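Local coordinates for putative prolyl-tRNA synthetase (Leishmania major, PDB 5XIL), which probably joins L-proline to its cognate tRNA at the expense of ATP, as a class II aminoacyl-tRNA synthetase working in protein synthesis, at residues A[124-129]-A[246-251]; A[48-53]-A[134-139]; A[313-318]-A[381-386]. All blocks are in the same frame, centred on the assembly; numbering follows the deposited sequence. Where two conformers were deposited one is given.

Contact 1: residues A[124-129]-A[246-251]; sequences RSHRDL and QDPENN
With a chi1 of 77°, H126 holds its imidazole between its own backbone N and carbonyl carbon, and a chi2 of -78° turns one ring face to P248, whose C-gamma-endo ring offers CB. The result is a CH-pi contact: P248 CB stands 3.7 Å from the centroid of the H126 ring, 10° off the normal, almost over the centre. The opposite face of the imidazole carries CG of R127, displaced toward the rim. Two waters join the backbones beside this pair. Water 2 accepts from H126 N at 2.7 Å, donates to Q246 O, and lies in the imidazole plane within hydrogen-bonding distance of ND1, which may help set the rotation of the ring. Water 1 spans R124 O and Q246 N. Both segments are connections at one end of the class II synthetase core: 124-129 leads from helix 111-122 into strand 131-139, while the segment 246-251 runs from the end of strand 245-247 into the turn before strand 253-265. Each is stiffened from within. D128 takes the guanidinium of R124 side-on in a salt bridge, R124 NH2 to D128 OD1 being 2.7 Å and in the guanidinium plane, while D128 OD2 also accepts from the backbone N of R124 and of S125. S125 OG accepts from R127 N in an ST turn. Across the contact, a type I turn from D247 to N250 carries P248, and D247 OD1 closes an Asx turn with E249 N at 2.8 Å. Q246 NE2 donates to N251 O, and Q246 OE1 is hydrogen-bonded to T254.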
loop_
_atom_site.group_PDB
_atom_site.type_symbol
_atom_site.label_atom_id
_atom_site.label_comp_id
_atom_site.label_asym_id
_atom_site.label_seq_id
_atom_site.Cartn_x
_atom_site.Cartn_y
_atom_site.Cartn_z
ATOM N N ARG A 124 15.569 -5.019 -24.824
ATOM C CA ARG A 124 16.416 -5.765 -25.761
ATOM C C ARG A 124 15.962 -5.554 -27.154
ATOM O O ARG A 124 16.758 -5.688 -28.053
ATOM C CB ARG A 124 16.405 -7.272 -25.441
ATOM C CG ARG A 124 17.040 -7.597 -24.093
ATOM C CD ARG A 124 16.477 -8.883 -23.492
ATOM N NE ARG A 124 15.015 -8.828 -23.377
ATOM C CZ ARG A 124 14.217 -9.857 -23.074
ATOM N NH1 ARG A 124 14.724 -11.070 -22.818
ATOM N NH2 ARG A 124 12.897 -9.675 -23.019
ATOM N N SER A 125 14.689 -5.203 -27.346
ATOM C CA SER A 125 14.128 -4.944 -28.659
ATOM C C SER A 125 12.818 -4.190 -28.470
ATOM O O SER A 125 12.366 -4.004 -27.323
ATOM C CB SER A 125 13.869 -6.281 -29.377
ATOM O OG SER A 125 12.658 -6.897 -28.908
ATOM N N HIS A 126 12.197 -3.797 -29.551
ATOM C CA HIS A 126 10.971 -3.086 -29.469
ATOM C C HIS A 126 9.892 -3.876 -28.734
ATOM O O HIS A 126 9.007 -3.302 -28.189
ATOM C CB HIS A 126 10.455 -2.770 -30.848
ATOM C CG HIS A 126 9.836 -3.952 -31.521
ATOM N ND1 HIS A 126 10.569 -4.954 -32.111
ATOM C CD2 HIS A 126 8.546 -4.308 -31.664
ATOM C CE1 HIS A 126 9.753 -5.867 -32.599
ATOM N NE2 HIS A 126 8.521 -5.500 -32.339
ATOM N N ARG A 127 10.011 -5.200 -28.700
ATOM C CA ARG A 127 8.988 -6.024 -28.112
ATOM C C ARG A 127 8.960 -5.876 -26.564
ATOM O O ARG A 127 8.011 -6.272 -25.921
ATOM C CB ARG A 127 9.272 -7.478 -28.442
ATOM C CG ARG A 127 9.345 -7.754 -29.944
ATOM C CD ARG A 127 9.561 -9.237 -30.206
ATOM N NE ARG A 127 10.870 -9.716 -29.736
ATOM C CZ ARG A 127 12.014 -9.531 -30.388
ATOM N NH1 ARG A 127 12.010 -8.861 -31.531
ATOM N NH2 ARG A 127 13.164 -9.990 -29.880
ATOM N N ASP A 128 10.011 -5.335 -25.982
ATOM C CA ASP A 128 10.047 -5.057 -24.537
ATOM C C ASP A 128 9.392 -3.731 -24.127
ATOM O O ASP A 128 9.256 -3.457 -22.958
ATOM C CB ASP A 128 11.481 -5.115 -24.042
ATOM C CG ASP A 128 12.123 -6.472 -24.301
ATOM O OD1 ASP A 128 11.512 -7.490 -23.893
ATOM O OD2 ASP A 128 13.231 -6.538 -24.913
ATOM N N LEU A 129 8.914 -2.956 -25.062
ATOM C CA LEU A 129 8.348 -1.653 -24.752
ATOM C C LEU A 129 6.865 -1.784 -24.781
ATOM O O LEU A 129 6.354 -2.548 -25.565
ATOM C CB LEU A 129 8.783 -0.632 -25.781
ATOM C CG LEU A 129 10.282 -0.297 -25.816
ATOM C CD1 LEU A 129 10.573 0.631 -26.952
ATOM C CD2 LEU A 129 10.738 0.297 -24.498
ATOM N N GLN A 246 16.490 -1.688 -31.938
ATOM C CA GLN A 246 16.419 -1.605 -33.412
ATOM C C GLN A 246 15.020 -1.278 -33.856
ATOM O O GLN A 246 14.020 -1.797 -33.299
ATOM C CB GLN A 246 16.857 -2.939 -34.064
ATOM C CG GLN A 246 18.329 -3.297 -33.838
ATOM C CD GLN A 246 19.245 -2.153 -34.194
ATOM O OE1 GLN A 246 19.600 -1.357 -33.335
ATOM N NE2 GLN A 246 19.581 -2.023 -35.485
ATOM N N ASP A 247 14.924 -0.408 -34.847
ATOM C CA ASP A 247 13.665 -0.045 -35.390
ATOM C C ASP A 247 13.038 -1.309 -36.004
ATOM O O ASP A 247 13.666 -1.924 -36.840
ATOM C CB ASP A 247 13.879 0.970 -36.473
ATOM C CG ASP A 247 12.615 1.355 -37.163
ATOM O OD1 ASP A 247 11.603 0.649 -37.052
ATOM O OD2 ASP A 247 12.664 2.386 -37.810
ATOM N N PRO A 248 11.862 -1.743 -35.529
ATOM C CA PRO A 248 11.265 -3.006 -36.052
ATOM C C PRO A 248 10.936 -2.971 -37.554
ATOM O O PRO A 248 10.857 -4.024 -38.188
ATOM C CB PRO A 248 9.977 -3.134 -35.253
ATOM C CG PRO A 248 9.623 -1.699 -34.901
ATOM C CD PRO A 248 10.973 -1.088 -34.558
ATOM N N GLU A 249 10.780 -1.768 -38.114
ATOM C CA GLU A 249 10.473 -1.574 -39.507
ATOM C C GLU A 249 11.763 -1.275 -40.275
ATOM O O GLU A 249 11.712 -1.138 -41.485
ATOM C CB GLU A 249 9.394 -0.461 -39.636
ATOM C CG GLU A 249 7.970 -0.733 -39.092
ATOM N N ASN A 250 12.937 -1.210 -39.598
ATOM C CA ASN A 250 14.212 -0.972 -40.305
ATOM C C ASN A 250 15.410 -1.374 -39.475
ATOM O O ASN A 250 15.832 -0.616 -38.602
ATOM C CB ASN A 250 14.313 0.512 -40.619
ATOM C CG ASN A 250 15.578 0.895 -41.368
ATOM O OD1 ASN A 250 16.506 0.103 -41.569
ATOM N ND2 ASN A 250 15.609 2.132 -41.816
ATOM N N ASN A 251 15.957 -2.557 -39.724
ATOM C CA ASN A 251 16.975 -3.109 -38.821
ATOM C C ASN A 251 18.338 -2.513 -39.037
ATOM O O ASN A 251 19.309 -2.877 -38.345
ATOM C CB ASN A 251 16.978 -4.632 -38.915
ATOM C CG ASN A 251 17.572 -5.287 -37.671
ATOM O OD1 ASN A 251 17.211 -4.935 -36.516
ATOM N ND2 ASN A 251 18.525 -6.216 -37.890
HETATM O O HOH W 1 16.974 -4.277 -30.541
HETATM O O HOH W 2 13.621 -4.029 -31.790
#

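Contact 2: residues A[48-53]-A[134-139]; sequences CVQRFL and NMWNNV
Q50 lays its CG methylene over one face of the W136 indole, 3.9 Å from the centroid of the six-membered ring and 23° off its normal, a CH-pi contact displaced toward the rim. The closest pair is Q50 CG with W136 CZ3, 3.6 Å apart. Beyond CG the glutamine chain runs on extended, sliding past the indole in the opposite sense, and its amide plane stands 89° to the ring. L53 comes in obliquely, with CD2 3.9 Å from W136 CH2, while CA of Q50 lies 3.7 Å from the same CH2. The indole thus bridges helix 40-60 and strand 131-139, whose local segments run nearly antiparallel (172°) with axes 11.6 Å apart, a helix packed on the sheet of the class II core. Beside the indole, Q159 of strand 156-165 also touches W136, and L53 reaches C181 and Y182 of helix 168-189. From helix 40-60, R51 forms a salt bridge with E58 of the second subunit. No hydrogen bond links the two segments, so their attachment rests on dispersion and CH-pi attraction, with the aliphatic part of a polar side chain serving as an apolar surface.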
loop_
_atom_site.group_PDB
_atom_site.type_symbol
_atom_site.label_atom_id
_atom_site.label_comp_id
_atom_site.label_asym_id
_atom_site.label_seq_id
_atom_site.Cartn_x
_atom_site.Cartn_y
_atom_site.Cartn_z
ATOM N N CYS A 48 -5.014 6.481 2.040
ATOM C CA CYS A 48 -6.108 6.787 1.118
ATOM C C CYS A 48 -5.567 7.152 -0.244
ATOM O O CYS A 48 -6.085 6.720 -1.291
ATOM C CB CYS A 48 -7.006 7.926 1.599
ATOM S SG CYS A 48 -8.034 7.444 2.995
ATOM N N VAL A 49 -4.498 7.967 -0.213
ATOM C CA VAL A 49 -3.831 8.331 -1.441
ATOM C C VAL A 49 -3.222 7.134 -2.148
ATOM O O VAL A 49 -3.346 6.955 -3.414
ATOM C CB VAL A 49 -2.771 9.423 -1.211
ATOM C CG1 VAL A 49 -1.919 9.634 -2.467
ATOM C CG2 VAL A 49 -3.435 10.700 -0.742
ATOM N N GLN A 50 -2.584 6.291 -1.370
ATOM C CA GLN A 50 -2.006 5.073 -1.932
ATOM C C GLN A 50 -3.068 4.195 -2.630
ATOM O O GLN A 50 -2.855 3.718 -3.726
ATOM C CB GLN A 50 -1.327 4.226 -0.873
ATOM C CG GLN A 50 -0.008 4.734 -0.451
ATOM C CD GLN A 50 0.688 3.866 0.613
ATOM O OE1 GLN A 50 0.062 3.348 1.505
ATOM N NE2 GLN A 50 1.977 3.777 0.521
ATOM N N ARG A 51 -4.194 3.975 -1.984
ATOM C CA ARG A 51 -5.267 3.200 -2.563
ATOM C C ARG A 51 -5.785 3.797 -3.860
ATOM O O ARG A 51 -5.859 3.105 -4.869
ATOM C CB ARG A 51 -6.365 2.995 -1.563
ATOM C CG ARG A 51 -5.912 2.024 -0.474
ATOM C CD ARG A 51 -6.928 1.955 0.668
ATOM N NE ARG A 51 -6.480 1.040 1.715
ATOM C CZ ARG A 51 -6.949 1.072 2.963
ATOM N NH1 ARG A 51 -7.867 1.941 3.293
ATOM N NH2 ARG A 51 -6.507 0.218 3.872
ATOM N N PHE A 52 -6.074 5.092 -3.840
ATOM C CA PHE A 52 -6.791 5.801 -4.860
ATOM C C PHE A 52 -5.852 5.980 -6.046
ATOM O O PHE A 52 -6.211 5.664 -7.135
ATOM C CB PHE A 52 -7.251 7.160 -4.302
ATOM C CG PHE A 52 -7.936 8.083 -5.279
ATOM C CD1 PHE A 52 -9.279 7.916 -5.598
ATOM C CD2 PHE A 52 -7.236 9.113 -5.918
ATOM C CE1 PHE A 52 -9.922 8.793 -6.461
ATOM C CE2 PHE A 52 -7.882 10.003 -6.768
ATOM C CZ PHE A 52 -9.210 9.821 -7.063
ATOM N N LEU A 53 -4.695 6.605 -5.803
ATOM C CA LEU A 53 -3.693 6.820 -6.870
ATOM C C LEU A 53 -3.084 5.500 -7.367
ATOM O O LEU A 53 -2.924 5.313 -8.555
ATOM C CB LEU A 53 -2.554 7.752 -6.386
ATOM C CG LEU A 53 -1.417 8.022 -7.356
ATOM C CD1 LEU A 53 -1.988 8.653 -8.616
ATOM C CD2 LEU A 53 -0.372 8.916 -6.641
ATOM N N ASN A 134 6.419 1.698 -11.274
ATOM C CA ASN A 134 6.159 2.572 -10.203
ATOM C C ASN A 134 6.682 1.978 -8.934
ATOM O O ASN A 134 6.659 0.748 -8.721
ATOM C CB ASN A 134 4.629 2.754 -10.090
ATOM C CG ASN A 134 4.231 3.643 -8.946
ATOM O OD1 ASN A 134 4.615 4.814 -8.928
ATOM N ND2 ASN A 134 3.544 3.091 -7.944
ATOM N N MET A 135 7.080 2.850 -8.024
ATOM C CA MET A 135 7.531 2.461 -6.705
ATOM C C MET A 135 6.917 3.374 -5.656
ATOM O O MET A 135 6.790 4.566 -5.894
ATOM C CB MET A 135 9.035 2.665 -6.635
ATOM C CG MET A 135 9.798 1.753 -7.508
ATOM S SD MET A 135 11.588 2.105 -7.369
ATOM C CE MET A 135 11.649 3.740 -8.037
ATOM N N TRP A 136 6.466 2.798 -4.568
ATOM C CA TRP A 136 6.028 3.513 -3.367
ATOM C C TRP A 136 7.170 3.455 -2.400
ATOM O O TRP A 136 7.564 2.385 -1.972
ATOM C CB TRP A 136 4.771 2.881 -2.774
ATOM C CG TRP A 136 3.570 3.118 -3.611
ATOM C CD1 TRP A 136 3.066 2.284 -4.572
ATOM C CD2 TRP A 136 2.717 4.286 -3.621
ATOM N NE1 TRP A 136 1.977 2.856 -5.153
ATOM C CE2 TRP A 136 1.719 4.065 -4.583
ATOM C CE3 TRP A 136 2.676 5.450 -2.885
ATOM C CZ2 TRP A 136 0.708 4.984 -4.837
ATOM C CZ3 TRP A 136 1.689 6.373 -3.159
ATOM C CH2 TRP A 136 0.722 6.134 -4.132
ATOM N N ASN A 137 7.820 4.552 -2.097
ATOM C CA ASN A 137 8.894 4.395 -1.130
ATOM C C ASN A 137 9.218 5.623 -0.369
ATOM O O ASN A 137 8.569 6.643 -0.538
ATOM C CB ASN A 137 10.141 3.799 -1.769
ATOM C CG ASN A 137 10.650 4.616 -2.916
ATOM O OD1 ASN A 137 10.660 5.847 -2.868
ATOM N ND2 ASN A 137 11.121 3.930 -3.942
ATOM N N ASN A 138 10.229 5.522 0.484
ATOM C CA ASN A 138 10.622 6.643 1.315
ATOM C C ASN A 138 11.957 7.243 0.934
ATOM O O ASN A 138 12.989 6.599 1.052
ATOM C CB ASN A 138 10.557 6.254 2.784
ATOM C CG ASN A 138 11.298 4.999 3.081
ATOM O OD1 ASN A 138 10.773 3.890 2.949
ATOM N ND2 ASN A 138 12.536 5.159 3.491
ATOM N N VAL A 139 11.892 8.484 0.443
ATOM C CA VAL A 139 13.039 9.322 0.176
ATOM C C VAL A 139 13.671 9.998 1.443
ATOM O O VAL A 139 12.977 10.443 2.376
ATOM C CB VAL A 139 12.662 10.407 -0.871
ATOM C CG1 VAL A 139 13.656 11.558 -0.873
ATOM C CG2 VAL A 139 12.557 9.778 -2.255
#

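Contact 3: residues A[313-318]-A[381-386]; sequences LASCWR and VAWDAQ
This is a buried helix-to-sheet contact in the anticodon-binding domain, where the indole of W383, just past the end of edge strand 378-382, is set against helix 306-325. The indole comes in by its benzo end. CB of S315 lies at the ring edge, in its plane, 3.6 Å from W383 CH2, and the carbonyl oxygen S315 O is 3.5 Å from the same carbon, an oblique approach. W383 CG is anti to the backbone N (chi1 -172°), which carries the ring out from the chain toward the helix. In the conformer given, the S315 hydroxyl bonds to L312 O of its own helix; a second conformer was deposited, so this bond is less certain.

R318 adds a second, more exposed contact. Its chain bends at chi3 (70°), which folds the guanidinium back against S315, whose CA lies 3.4 Å above the R318 guanidinium plane, offset toward the rim. The R318 and W383 side chains cross at about a right angle, yet their flat groups are only 9° from parallel; NH2 of R318 approaches W383 CH2 obliquely at 4.1 Å, and no stack is formed. The polar edge of the indole is satisfied by the same helix, W383 NE1 donating to E322. Past W383, D384 OD1 accepts from Q386 N at 2.9 Å, a capping bond at the turn into helix 387-412.

R366, in the loop ahead of strand 367-372, bonds to the W383 carbonyl and makes a cation-pi contact with its ring. L358 of strand 354-358 and L368 of strand 367-372 also touch W383, and L358 touches S315 as well, so the tryptophan sits between helix 306-325 and the mixed five-stranded sheet.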
loop_
_atom_site.group_PDB
_atom_site.type_symbol
_atom_site.label_atom_id
_atom_site.label_comp_id
_atom_site.label_asym_id
_atom_site.label_seq_id
_atom_site.Cartn_x
_atom_site.Cartn_y
_atom_site.Cartn_z
ATOM N N LEU A 313 -25.843 5.571 26.642
ATOM C CA LEU A 313 -24.547 5.083 26.183
ATOM C C LEU A 313 -24.718 3.971 25.185
ATOM O O LEU A 313 -24.014 3.888 24.201
ATOM C CB LEU A 313 -23.720 4.629 27.381
ATOM C CG LEU A 313 -23.312 5.764 28.313
ATOM C CD1 LEU A 313 -22.380 5.152 29.342
ATOM C CD2 LEU A 313 -22.636 6.955 27.641
ATOM N N ALA A 314 -25.666 3.102 25.452
ATOM C CA ALA A 314 -26.000 2.015 24.565
ATOM C C ALA A 314 -26.482 2.503 23.196
ATOM O O ALA A 314 -26.201 1.886 22.172
ATOM C CB ALA A 314 -27.085 1.149 25.191
ATOM N N SER A 315 -27.277 3.557 23.205
ATOM C CA SER A 315 -27.750 4.132 21.967
ATOM C C SER A 315 -26.555 4.733 21.152
ATOM O O SER A 315 -26.578 4.688 19.929
ATOM C CB SER A 315 -28.855 5.161 22.244
ATOM O OG SER A 315 -28.333 6.415 22.655
ATOM N N CYS A 316 -25.525 5.255 21.826
ATOM C CA CYS A 316 -24.336 5.746 21.125
ATOM C C CYS A 316 -23.622 4.620 20.388
ATOM O O CYS A 316 -23.297 4.714 19.222
ATOM C CB CYS A 316 -23.383 6.409 22.097
ATOM S SG CYS A 316 -23.927 7.986 22.760
ATOM N N TRP A 317 -23.452 3.510 21.075
ATOM C CA TRP A 317 -22.858 2.332 20.506
ATOM C C TRP A 317 -23.705 1.817 19.369
ATOM O O TRP A 317 -23.226 1.423 18.384
ATOM C CB TRP A 317 -22.738 1.232 21.560
ATOM C CG TRP A 317 -21.663 1.419 22.556
ATOM C CD1 TRP A 317 -21.786 1.326 23.887
ATOM C CD2 TRP A 317 -20.288 1.700 22.298
ATOM N NE1 TRP A 317 -20.586 1.524 24.497
ATOM C CE2 TRP A 317 -19.643 1.765 23.539
ATOM N N ARG A 318 -24.998 1.815 19.553
ATOM C CA ARG A 318 -25.840 1.331 18.506
ATOM C C ARG A 318 -25.742 2.181 17.249
ATOM O O ARG A 318 -25.795 1.679 16.124
ATOM C CB ARG A 318 -27.286 1.325 18.997
ATOM C CG ARG A 318 -28.287 0.844 17.976
ATOM C CD ARG A 318 -29.572 0.422 18.702
ATOM N NE ARG A 318 -30.345 1.546 19.291
ATOM C CZ ARG A 318 -30.463 1.854 20.595
ATOM N NH1 ARG A 318 -29.847 1.151 21.557
ATOM N NH2 ARG A 318 -31.228 2.898 20.958
ATOM N N VAL A 381 -30.875 15.239 12.051
ATOM C CA VAL A 381 -30.994 14.121 11.142
ATOM C C VAL A 381 -31.803 13.020 11.804
ATOM O O VAL A 381 -31.462 12.560 12.889
ATOM C CB VAL A 381 -29.614 13.574 10.742
ATOM C CG1 VAL A 381 -29.786 12.329 9.890
ATOM C CG2 VAL A 381 -28.831 14.646 10.008
ATOM N N ALA A 382 -32.842 12.558 11.118
ATOM C CA ALA A 382 -33.737 11.495 11.661
ATOM C C ALA A 382 -32.958 10.225 11.930
ATOM O O ALA A 382 -32.082 9.806 11.109
ATOM C CB ALA A 382 -34.879 11.226 10.667
ATOM N N TRP A 383 -33.243 9.581 13.068
ATOM C CA TRP A 383 -32.618 8.360 13.423
ATOM C C TRP A 383 -33.537 7.210 13.157
ATOM O O TRP A 383 -34.492 6.984 13.926
ATOM C CB TRP A 383 -32.175 8.400 14.854
ATOM C CG TRP A 383 -31.339 7.240 15.254
ATOM C CD1 TRP A 383 -30.863 6.231 14.470
ATOM C CD2 TRP A 383 -30.843 6.990 16.547
ATOM N NE1 TRP A 383 -30.139 5.355 15.206
ATOM C CE2 TRP A 383 -30.064 5.821 16.479
ATOM C CE3 TRP A 383 -30.970 7.646 17.758
ATOM C CZ2 TRP A 383 -29.467 5.249 17.596
ATOM C CZ3 TRP A 383 -30.331 7.130 18.849
ATOM C CH2 TRP A 383 -29.600 5.922 18.771
ATOM N N ASP A 384 -33.258 6.531 12.059
ATOM C CA ASP A 384 -34.104 5.487 11.491
ATOM C C ASP A 384 -33.275 4.706 10.467
ATOM O O ASP A 384 -32.028 4.835 10.439
ATOM C CB ASP A 384 -35.409 6.090 10.917
ATOM C CG ASP A 384 -35.157 7.156 9.835
ATOM O OD1 ASP A 384 -34.201 7.047 9.013
ATOM O OD2 ASP A 384 -35.932 8.096 9.812
ATOM N N ALA A 385 -33.934 3.870 9.666
ATOM C CA ALA A 385 -33.310 3.042 8.639
ATOM C C ALA A 385 -32.481 3.840 7.582
ATOM O O ALA A 385 -31.618 3.280 6.912
ATOM C CB ALA A 385 -34.365 2.199 7.911
ATOM N N GLN A 386 -32.821 5.090 7.415
ATOM C CA GLN A 386 -32.211 5.930 6.383
ATOM C C GLN A 386 -31.000 6.700 6.895
ATOM O O GLN A 386 -30.324 7.378 6.092
ATOM C CB GLN A 386 -33.200 6.960 5.878
ATOM C CG GLN A 386 -34.139 6.417 4.842
ATOM C CD GLN A 386 -35.208 5.538 5.472
ATOM O OE1 GLN A 386 -35.870 5.940 6.446
ATOM N NE2 GLN A 386 -35.388 4.359 4.925
#

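Contacts 1 and 2 both reach the sheet of the class II core and are joined through strand 131-139: 124-129 is the loop leading into it and 134-139 lies on it. Their segments alternate along the chain, but their nearest atoms stay about 13 Å apart. Contact 3 belongs to the anticodon-binding domain, its centre 37 Å from that of contact 2 and 64 Å from that of contact 1. Contact 1 is a surface meeting of a loop and a strand end with its turn. None of the three has a direct hydrogen bond between its segments; contact 1 uses bridging waters, while contact 2, partly buried, and contact 3, buried, each set a tryptophan against a helix.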